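Local coordinates for protein class D beta-lactamase (Fusobacterium nucleatum subsp. polymorphum, PDB 4IED) that probably hydrolyses beta-lactam antibiotics to substituted beta-amino acids, as a class D beta-lactamase that confers antibiotic resistance, at residues 71-76 and 97-102; 26-31 and 227-232; 79-84 and 107-112. One frame throughout, in Å; residues are numbered along the deposited sequence.

Contact 1: residues 71-76 and 97-102; sequences GIVKNV and SNLRYA
R100 carries its CG anti to the backbone N (chi1 177°), and a bend at the third torsion (-62°) turns NE. The guanidinium reaches V76 beyond this bend, where NH2 lies 3.7 Å from V76 CG2 in an oblique approach. In N98, CG sits between the backbone N and the carbonyl carbon. Its OD1 accepts from Y101 N (3.0 Å), which lies almost in line with the side-chain C=O bond. The backbone of residues 71-76 supplies the next partner: R100 N donates to V76 O over 3.0 Å with an N-H...O angle of 165°, meeting a lone pair in the carbonyl plane. The same oxygen is bordered by carbon on two residues, N98 CB at 3.3 Å and R100 CB at 3.4 Å. One residue earlier in the helix, L99 N donates to a water (3.0 Å) that in turn donates to N75 O. Successive amides of the first turn are thus met by a water, the carbonyl of V76 and the side chain of N98, while A102 N takes up the regular helical bond to N98 O.

Beside this polar row, V73 CG2 touches L99 CD1 at 4.0 Å, and the buried V76 also packs on T64 and L68 of helix 62-69. The charge of R100 is matched elsewhere, by salt bridges to D77 and D181; N98 ND2 donates to D77 O, tying the helix start to the same loop. Here an asparagine N-cap, reinforced by a carbonyl and a water from an earlier loop, starts helix 99-105 of the class D beta-lactamase fold.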
loop_
_atom_site.group_PDB
_atom_site.type_symbol
_atom_site.label_atom_id
_atom_site.label_comp_id
_atom_site.label_asym_id
_atom_site.label_seq_id
_atom_site.Cartn_x
_atom_site.Cartn_y
_atom_site.Cartn_z
ATOM N N GLY A 71 15.053 -8.394 -11.447
ATOM C CA GLY A 71 14.841 -9.049 -12.724
ATOM C C GLY A 71 13.983 -10.332 -12.713
ATOM O O GLY A 71 14.107 -11.162 -13.619
ATOM N N ILE A 72 13.084 -10.452 -11.713
ATOM C CA ILE A 72 12.273 -11.679 -11.658
ATOM C C ILE A 72 11.330 -11.712 -12.865
ATOM O O ILE A 72 11.027 -12.776 -13.390
ATOM C CB ILE A 72 11.487 -11.750 -10.345
ATOM C CG1 ILE A 72 12.422 -11.685 -9.110
ATOM C CG2 ILE A 72 10.646 -12.996 -10.356
ATOM C CD1 ILE A 72 13.483 -12.747 -9.034
ATOM N N VAL A 73 10.878 -10.546 -13.286
ATOM C CA VAL A 73 10.138 -10.353 -14.540
ATOM C C VAL A 73 10.912 -9.259 -15.304
ATOM O O VAL A 73 11.512 -8.429 -14.638
ATOM C CB VAL A 73 8.695 -9.919 -14.319
ATOM C CG1 VAL A 73 7.904 -11.044 -13.598
ATOM C CG2 VAL A 73 8.528 -8.654 -13.532
ATOM N N LYS A 74 10.701 -9.173 -16.604
ATOM C CA LYS A 74 11.274 -8.123 -17.415
ATOM C C LYS A 74 10.625 -6.763 -17.112
ATOM O O LYS A 74 11.320 -5.735 -17.042
ATOM C CB LYS A 74 11.145 -8.501 -18.899
ATOM C CG LYS A 74 11.753 -7.449 -19.778
ATOM C CD LYS A 74 11.879 -7.885 -21.214
ATOM C CE LYS A 74 10.595 -8.454 -21.785
ATOM N NZ LYS A 74 9.461 -7.539 -21.928
ATOM N N ASN A 75 9.298 -6.782 -16.886
ATOM C CA ASN A 75 8.507 -5.595 -16.567
ATOM C C ASN A 75 7.148 -6.077 -16.052
ATOM O O ASN A 75 6.882 -7.260 -16.140
ATOM C CB ASN A 75 8.422 -4.605 -17.762
ATOM C CG ASN A 75 7.901 -5.260 -18.991
ATOM O OD1 ASN A 75 6.835 -5.887 -19.007
ATOM N ND2 ASN A 75 8.749 -5.101 -20.104
ATOM N N VAL A 76 6.342 -5.117 -15.622
ATOM C CA VAL A 76 5.026 -5.417 -15.025
ATOM C C VAL A 76 4.007 -5.925 -16.065
ATOM O O VAL A 76 2.925 -6.374 -15.704
ATOM C CB VAL A 76 4.469 -4.207 -14.310
ATOM C CG1 VAL A 76 5.345 -3.798 -13.125
ATOM C CG2 VAL A 76 4.343 -3.018 -15.283
ATOM N N SER A 97 -1.637 -14.175 -15.379
ATOM C CA SER A 97 -1.446 -12.747 -15.197
ATOM C C SER A 97 -0.050 -12.310 -15.278
ATOM O O SER A 97 0.895 -13.017 -15.091
ATOM C CB SER A 97 -1.991 -12.259 -13.815
ATOM O OG SER A 97 -1.266 -12.865 -12.784
ATOM N N ASN A 98 0.044 -10.993 -15.510
ATOM C CA ASN A 98 1.225 -10.212 -15.264
ATOM C C ASN A 98 1.121 -9.435 -13.942
ATOM O O ASN A 98 0.067 -9.442 -13.342
ATOM C CB ASN A 98 1.615 -9.311 -16.471
ATOM C CG ASN A 98 0.497 -8.340 -16.840
ATOM O OD1 ASN A 98 -0.277 -7.860 -16.049
ATOM N ND2 ASN A 98 0.397 -8.093 -18.126
ATOM N N LEU A 99 2.158 -8.740 -13.524
ATOM C CA LEU A 99 2.097 -8.070 -12.211
ATOM C C LEU A 99 1.180 -6.900 -12.169
ATOM O O LEU A 99 0.588 -6.539 -11.228
ATOM C CB LEU A 99 3.498 -7.742 -11.666
ATOM C CG LEU A 99 4.436 -8.910 -11.286
ATOM C CD1 LEU A 99 5.742 -8.349 -10.743
ATOM C CD2 LEU A 99 3.830 -9.820 -10.278
ATOM N N ARG A 100 1.073 -6.198 -13.331
ATOM C CA ARG A 100 0.109 -5.128 -13.446
ATOM C C ARG A 100 -1.293 -5.542 -13.095
ATOM O O ARG A 100 -1.940 -4.904 -12.265
ATOM C CB ARG A 100 0.144 -4.542 -14.864
ATOM C CG ARG A 100 -0.872 -3.463 -15.096
ATOM C CD ARG A 100 -0.958 -3.021 -16.589
ATOM N NE ARG A 100 0.309 -2.453 -17.100
ATOM C CZ ARG A 100 0.801 -1.251 -16.831
ATOM N NH1 ARG A 100 0.105 -0.374 -16.066
ATOM N NH2 ARG A 100 2.022 -1.020 -17.330
ATOM N N TYR A 101 -1.761 -6.653 -13.674
ATOM C CA TYR A 101 -3.076 -7.154 -13.340
ATOM C C TYR A 101 -3.095 -7.640 -11.939
ATOM O O TYR A 101 -4.066 -7.388 -11.178
ATOM C CB TYR A 101 -3.387 -8.297 -14.287
ATOM C CG TYR A 101 -4.753 -8.913 -13.968
ATOM C CD1 TYR A 101 -5.911 -8.358 -14.407
ATOM C CD2 TYR A 101 -4.826 -10.087 -13.248
ATOM C CE1 TYR A 101 -7.167 -8.888 -14.069
ATOM C CE2 TYR A 101 -6.082 -10.639 -12.908
ATOM C CZ TYR A 101 -7.203 -10.020 -13.329
ATOM O OH TYR A 101 -8.480 -10.482 -13.090
ATOM N N ALA A 102 -2.043 -8.341 -11.560
ATOM C CA ALA A 102 -2.019 -8.963 -10.220
ATOM C C ALA A 102 -2.177 -7.918 -9.093
ATOM O O ALA A 102 -2.921 -8.094 -8.110
ATOM C CB ALA A 102 -0.802 -9.747 -10.017
HETATM O O HOH W 1 4.911 -8.992 -14.805
#

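Contact 2: residues 26-31 and 227-232; sequences GLNGTF and NLDISD
D229 N donates to N28 O over 2.9 Å, nearly straight at 168°, and two further backbone bonds join T30 to N227: T30 N to N227 O at 3.0 Å and N227 N to T30 O at 3.1 Å. T30 and N227 are therefore an antiparallel hydrogen-bonded pair, and G29 with L228 the non-hydrogen-bonded pair beside it. Next to the bond at N28 O, water takes the place of the reverse bond, accepting from N28 N and donating to D229 O. Another water donates to N28 OD1 (2.7 Å) and to D229 OD2 (2.6 Å), joining an amide and a carboxylate whose planes stand 80° apart. D229 OD1 turns to a salt bridge with R48, whose NE also donates to N227 OD1, so one arginine engages two side chains of the same strand.

Packing follows from this register. The first torsion of N227 (69°) places CG between its backbone N and carbonyl carbon, beside the neighbouring strand. T30 CG2 meets the amide obliquely, 3.5 Å from both OD1 and ND2, while T30 OG1 bonds to the backbone carbonyl of Y44. On the other face of the sheet G29 bears no side chain, and L228 CD2 leans in to 4.2 Å from G29 CA. The backbones draw close here, with G29 CA only 3.1 Å from N227 O in a CA-H...O contact. L27 adds a looser apolar touch on L228, and L228 also packs against F22 of helix 16-25. This pairing of an N-terminal strand with the last strand, its sequence partner nearly 200 residues away, belongs to the central antiparallel sheet of the penicillin-recognising beta-lactamase fold.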
loop_
_atom_site.group_PDB
_atom_site.type_symbol
_atom_site.label_atom_id
_atom_site.label_comp_id
_atom_site.label_asym_id
_atom_site.label_seq_id
_atom_site.Cartn_x
_atom_site.Cartn_y
_atom_site.Cartn_z
ATOM N N GLY A 26 -17.622 6.711 13.649
ATOM C CA GLY A 26 -17.434 5.882 14.830
ATOM C C GLY A 26 -16.331 4.843 14.665
ATOM O O GLY A 26 -16.452 3.708 15.150
ATOM N N LEU A 27 -15.257 5.207 13.975
ATOM C CA LEU A 27 -14.158 4.256 13.644
ATOM C C LEU A 27 -12.918 4.555 14.416
ATOM O O LEU A 27 -12.701 5.729 14.848
ATOM C CB LEU A 27 -13.896 4.311 12.165
ATOM C CG LEU A 27 -15.037 3.868 11.265
ATOM C CD1 LEU A 27 -14.763 4.336 9.871
ATOM C CD2 LEU A 27 -15.229 2.385 11.262
ATOM N N ASN A 28 -12.184 3.490 14.739
ATOM C CA ASN A 28 -10.896 3.565 15.385
ATOM C C ASN A 28 -9.821 3.384 14.333
ATOM O O ASN A 28 -9.855 2.451 13.551
ATOM C CB ASN A 28 -10.760 2.495 16.428
ATOM C CG ASN A 28 -11.754 2.652 17.535
ATOM O OD1 ASN A 28 -12.260 1.649 18.053
ATOM N ND2 ASN A 28 -12.070 3.895 17.904
ATOM N N GLY A 29 -8.884 4.329 14.282
ATOM C CA GLY A 29 -7.782 4.207 13.336
ATOM C C GLY A 29 -6.905 5.437 13.372
ATOM O O GLY A 29 -6.886 6.201 14.306
ATOM N N THR A 30 -6.103 5.568 12.295
ATOM C CA THR A 30 -5.224 6.662 12.152
ATOM C C THR A 30 -5.182 7.069 10.665
ATOM O O THR A 30 -5.460 6.253 9.760
ATOM C CB THR A 30 -3.774 6.240 12.574
ATOM O OG1 THR A 30 -2.907 7.407 12.537
ATOM C CG2 THR A 30 -3.155 5.109 11.691
ATOM N N PHE A 31 -4.776 8.328 10.418
ATOM C CA PHE A 31 -4.667 8.814 9.047
ATOM C C PHE A 31 -3.566 9.876 9.017
ATOM O O PHE A 31 -3.505 10.749 9.860
ATOM C CB PHE A 31 -6.033 9.411 8.710
ATOM C CG PHE A 31 -6.271 9.873 7.235
ATOM C CD1 PHE A 31 -5.458 9.548 6.199
ATOM C CD2 PHE A 31 -7.370 10.730 6.978
ATOM C CE1 PHE A 31 -5.760 9.985 4.924
ATOM C CE2 PHE A 31 -7.623 11.230 5.689
ATOM C CZ PHE A 31 -6.796 10.834 4.733
ATOM N N ASN A 227 -5.183 3.577 8.295
ATOM C CA ASN A 227 -5.599 2.209 8.746
ATOM C C ASN A 227 -6.661 2.322 9.804
ATOM O O ASN A 227 -6.798 3.287 10.522
ATOM C CB ASN A 227 -4.386 1.325 9.134
ATOM C CG ASN A 227 -3.666 1.772 10.394
ATOM O OD1 ASN A 227 -4.202 1.814 11.467
ATOM N ND2 ASN A 227 -2.349 2.005 10.259
ATOM N N LEU A 228 -7.506 1.313 9.806
ATOM C CA LEU A 228 -8.739 1.317 10.644
ATOM C C LEU A 228 -8.955 -0.080 11.143
ATOM O O LEU A 228 -8.648 -1.039 10.483
ATOM C CB LEU A 228 -9.979 1.615 9.702
ATOM C CG LEU A 228 -9.972 2.867 8.811
ATOM C CD1 LEU A 228 -11.067 2.879 7.724
ATOM C CD2 LEU A 228 -10.098 4.016 9.853
ATOM N N ASP A 229 -9.612 -0.164 12.263
ATOM C CA ASP A 229 -10.119 -1.474 12.790
ATOM C C ASP A 229 -11.318 -1.826 11.977
ATOM O O ASP A 229 -12.315 -1.082 12.009
ATOM C CB ASP A 229 -10.481 -1.350 14.321
ATOM C CG ASP A 229 -9.249 -1.113 15.206
ATOM O OD1 ASP A 229 -8.078 -1.301 14.723
ATOM O OD2 ASP A 229 -9.511 -0.841 16.382
ATOM N N ILE A 230 -11.245 -2.897 11.220
ATOM C CA ILE A 230 -12.346 -3.345 10.361
ATOM C C ILE A 230 -12.489 -4.823 10.504
ATOM O O ILE A 230 -11.623 -5.588 10.099
ATOM C CB ILE A 230 -12.227 -2.958 8.908
ATOM C CG1 ILE A 230 -12.324 -1.462 8.743
ATOM C CG2 ILE A 230 -13.325 -3.609 8.072
ATOM C CD1 ILE A 230 -11.821 -0.996 7.395
ATOM N N SER A 231 -13.557 -5.225 11.193
ATOM C CA SER A 231 -13.844 -6.630 11.415
ATOM C C SER A 231 -14.766 -7.255 10.358
ATOM O O SER A 231 -14.829 -8.504 10.266
ATOM C CB SER A 231 -14.408 -6.857 12.830
ATOM O OG SER A 231 -13.338 -6.490 13.770
ATOM N N ASP A 232 -15.503 -6.481 9.580
ATOM C CA ASP A 232 -16.477 -7.049 8.659
ATOM C C ASP A 232 -16.094 -6.487 7.298
ATOM O O ASP A 232 -15.878 -5.296 7.150
ATOM C CB ASP A 232 -17.879 -6.557 8.954
ATOM C CG ASP A 232 -18.932 -7.430 8.289
ATOM O OD1 ASP A 232 -18.935 -7.375 7.055
ATOM O OD2 ASP A 232 -19.754 -8.149 8.887
HETATM O O HOH W 2 -13.126 0.985 13.910
HETATM O O HOH W 3 -11.909 -0.906 17.372
#

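Contact 3: residues 79-84 and 107-112; sequences MFYYYD and QVPAYK
The Y81 ring lies against the first turn of helix 108-130, with A110 N over one of its faces and P109 CB and Q107 NE2 approaching obliquely. Ring atom CD1 reaches A110 CA at 3.6 Å, and further out P109 CB is 3.7 Å from Y81 OH. Q107 comes from the same side of the ring plane, its NE2 3.5 Å from Y81 CD2 and equally near CE2; the amide plane is turned 61° from the ring, so the two do not stack. The F80 ring presents an edge instead, CE2 lying 3.6 Å from A110 O and close to the plane of the ring.

F80 and Y81 both face S97 in a classic beta bulge, with backbone bonds from each to that residue. The bulge belongs to an irregular connection, and the helix it packs against starts with Q107 as N-cap; Q107 and V108 are the last two residues of the Ser-X-Val motif of class D beta-lactamases. Y81 CG stands anti to its backbone N (chi1 173°), and CB, which points toward the helix, rests 3.7 Å from A110 CB.

The polar end of Q107 is satisfied away from the tyrosine. NE2 donates to the carbonyls of W93 and K95, and OE1 pairs with S97 OG, bonds that fix the rotation of the amide beside the ring. F80 continues past A110 onto K113, L114 and E117 of the same helix, and A110 is backed by A102 of helix 99-105.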
loop_
_atom_site.group_PDB
_atom_site.type_symbol
_atom_site.label_atom_id
_atom_site.label_comp_id
_atom_site.label_asym_id
_atom_site.label_seq_id
_atom_site.Cartn_x
_atom_site.Cartn_y
_atom_site.Cartn_z
ATOM N N MET A 79 3.995 -11.708 -18.783
ATOM C CA MET A 79 3.216 -12.784 -18.120
ATOM C C MET A 79 4.164 -13.483 -17.113
ATOM O O MET A 79 5.321 -13.780 -17.416
ATOM C CB MET A 79 2.613 -13.763 -19.099
ATOM C CG MET A 79 1.643 -13.091 -20.078
ATOM S SD MET A 79 0.355 -12.103 -19.332
ATOM C CE MET A 79 -0.694 -13.195 -18.485
ATOM N N PHE A 80 3.606 -13.736 -15.938
ATOM C CA PHE A 80 4.371 -14.263 -14.792
ATOM C C PHE A 80 3.665 -15.343 -13.987
ATOM O O PHE A 80 4.314 -16.335 -13.665
ATOM C CB PHE A 80 4.670 -13.089 -13.843
ATOM C CG PHE A 80 5.380 -13.543 -12.545
ATOM C CD1 PHE A 80 6.662 -14.013 -12.608
ATOM C CD2 PHE A 80 4.695 -13.453 -11.331
ATOM C CE1 PHE A 80 7.329 -14.478 -11.453
ATOM C CE2 PHE A 80 5.382 -13.885 -10.191
ATOM C CZ PHE A 80 6.631 -14.459 -10.278
ATOM N N TYR A 81 2.398 -15.152 -13.658
ATOM C CA TYR A 81 1.647 -16.127 -12.860
ATOM C C TYR A 81 0.808 -16.972 -13.799
ATOM O O TYR A 81 0.057 -16.439 -14.659
ATOM C CB TYR A 81 0.746 -15.418 -11.860
ATOM C CG TYR A 81 -0.155 -16.346 -11.145
ATOM C CD1 TYR A 81 0.298 -17.130 -10.124
ATOM C CD2 TYR A 81 -1.480 -16.370 -11.453
ATOM C CE1 TYR A 81 -0.599 -18.018 -9.525
ATOM C CE2 TYR A 81 -2.378 -17.249 -10.831
ATOM C CZ TYR A 81 -1.936 -18.048 -9.854
ATOM O OH TYR A 81 -2.834 -18.956 -9.244
ATOM N N TYR A 82 0.866 -18.261 -13.647
ATOM C CA TYR A 82 0.161 -19.227 -14.477
ATOM C C TYR A 82 -0.837 -19.961 -13.613
ATOM O O TYR A 82 -0.476 -20.707 -12.644
ATOM C CB TYR A 82 1.172 -20.223 -15.139
ATOM C CG TYR A 82 2.191 -19.537 -16.051
ATOM C CD1 TYR A 82 1.888 -19.294 -17.397
ATOM C CD2 TYR A 82 3.331 -19.142 -15.562
ATOM C CE1 TYR A 82 2.822 -18.619 -18.219
ATOM C CE2 TYR A 82 4.263 -18.416 -16.318
ATOM C CZ TYR A 82 3.978 -18.185 -17.636
ATOM O OH TYR A 82 4.947 -17.496 -18.415
ATOM N N TYR A 83 -2.092 -19.712 -13.881
ATOM C CA TYR A 83 -3.161 -20.302 -13.061
ATOM C C TYR A 83 -3.305 -21.758 -13.389
ATOM O O TYR A 83 -2.948 -22.208 -14.504
ATOM C CB TYR A 83 -4.461 -19.484 -13.248
ATOM C CG TYR A 83 -5.614 -20.059 -12.394
ATOM C CD1 TYR A 83 -5.521 -20.054 -11.023
ATOM C CD2 TYR A 83 -6.856 -20.464 -12.954
ATOM C CE1 TYR A 83 -6.545 -20.572 -10.257
ATOM C CE2 TYR A 83 -7.892 -20.989 -12.174
ATOM C CZ TYR A 83 -7.720 -21.005 -10.836
ATOM O OH TYR A 83 -8.773 -21.528 -10.093
ATOM N N ASP A 84 -3.680 -22.581 -12.433
ATOM C CA ASP A 84 -3.757 -24.053 -12.537
ATOM C C ASP A 84 -5.074 -24.668 -12.077
ATOM O O ASP A 84 -5.119 -25.873 -11.828
ATOM C CB ASP A 84 -2.606 -24.604 -11.703
ATOM C CG ASP A 84 -2.820 -24.366 -10.209
ATOM O OD1 ASP A 84 -3.576 -23.437 -9.734
ATOM O OD2 ASP A 84 -2.159 -25.180 -9.413
ATOM N N GLN A 107 -3.994 -10.078 -6.356
ATOM C CA GLN A 107 -3.917 -11.514 -6.649
ATOM C C GLN A 107 -2.829 -12.170 -5.772
ATOM O O GLN A 107 -1.672 -12.333 -6.165
ATOM C CB GLN A 107 -3.694 -11.735 -8.155
ATOM C CG GLN A 107 -3.841 -13.180 -8.656
ATOM C CD GLN A 107 -3.616 -13.266 -10.152
ATOM O OE1 GLN A 107 -2.754 -12.504 -10.656
ATOM N NE2 GLN A 107 -4.212 -14.222 -10.826
ATOM N N VAL A 108 -3.181 -12.517 -4.555
ATOM C CA VAL A 108 -2.204 -13.060 -3.614
ATOM C C VAL A 108 -1.403 -14.176 -4.174
ATOM O O VAL A 108 -0.211 -14.187 -3.926
ATOM C CB VAL A 108 -2.896 -13.431 -2.318
ATOM C CG1 VAL A 108 -1.851 -13.844 -1.246
ATOM C CG2 VAL A 108 -3.650 -12.284 -1.690
ATOM N N PRO A 109 -2.004 -15.202 -4.878
ATOM C CA PRO A 109 -1.079 -16.258 -5.302
ATOM C C PRO A 109 0.038 -15.826 -6.204
ATOM O O PRO A 109 1.150 -16.450 -6.224
ATOM C CB PRO A 109 -1.965 -17.271 -6.016
ATOM C CG PRO A 109 -3.384 -16.683 -5.968
ATOM C CD PRO A 109 -3.414 -15.446 -5.170
ATOM N N ALA A 110 -0.140 -14.798 -7.018
ATOM C CA ALA A 110 0.891 -14.280 -7.923
ATOM C C ALA A 110 2.007 -13.641 -7.078
ATOM O O ALA A 110 3.147 -13.833 -7.398
ATOM C CB ALA A 110 0.273 -13.249 -8.852
ATOM N N TYR A 111 1.656 -12.913 -6.009
ATOM C CA TYR A 111 2.636 -12.283 -5.191
ATOM C C TYR A 111 3.324 -13.274 -4.227
ATOM O O TYR A 111 4.511 -13.085 -3.886
ATOM C CB TYR A 111 2.073 -11.055 -4.475
ATOM C CG TYR A 111 2.110 -9.851 -5.386
ATOM C CD1 TYR A 111 1.007 -9.563 -6.232
ATOM C CD2 TYR A 111 3.224 -9.043 -5.414
ATOM C CE1 TYR A 111 1.137 -8.566 -7.162
ATOM C CE2 TYR A 111 3.297 -8.007 -6.328
ATOM C CZ TYR A 111 2.220 -7.759 -7.149
ATOM O OH TYR A 111 2.297 -6.715 -8.079
ATOM N N LYS A 112 2.647 -14.358 -3.891
ATOM C CA LYS A 112 3.345 -15.434 -3.119
ATOM C C LYS A 112 4.417 -16.061 -4.080
ATOM O O LYS A 112 5.540 -16.328 -3.663
ATOM C CB LYS A 112 2.358 -16.433 -2.630
ATOM C CG LYS A 112 1.540 -15.936 -1.510
ATOM C CD LYS A 112 0.634 -17.032 -0.940
ATOM C CE LYS A 112 -0.039 -16.623 0.342
ATOM N NZ LYS A 112 -0.852 -17.662 0.966
#

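Contacts 1 and 3 adjoin, their centres 10 Å apart, and their segments alternate along the chain. The two helices involved follow each other in sequence: A102 O and Q107 N, 2.9 Å apart, probably share a hydrogen bond at the junction. Apolar packing continues between the loops, with V73 CG1 3.4 Å from F80 CD1; both side chains lie about 5 Å from a bound magnesium ion. Contact 2 is separate, its centre 32 Å from contact 1 and 30 Å from contact 3, in the sheet rather than the helical part. None includes K60, the carboxylated lysine of this enzyme, but through Q107 and V108 contact 3 probably borders the active site, as the Ser-X-Val motif does in class D relatives.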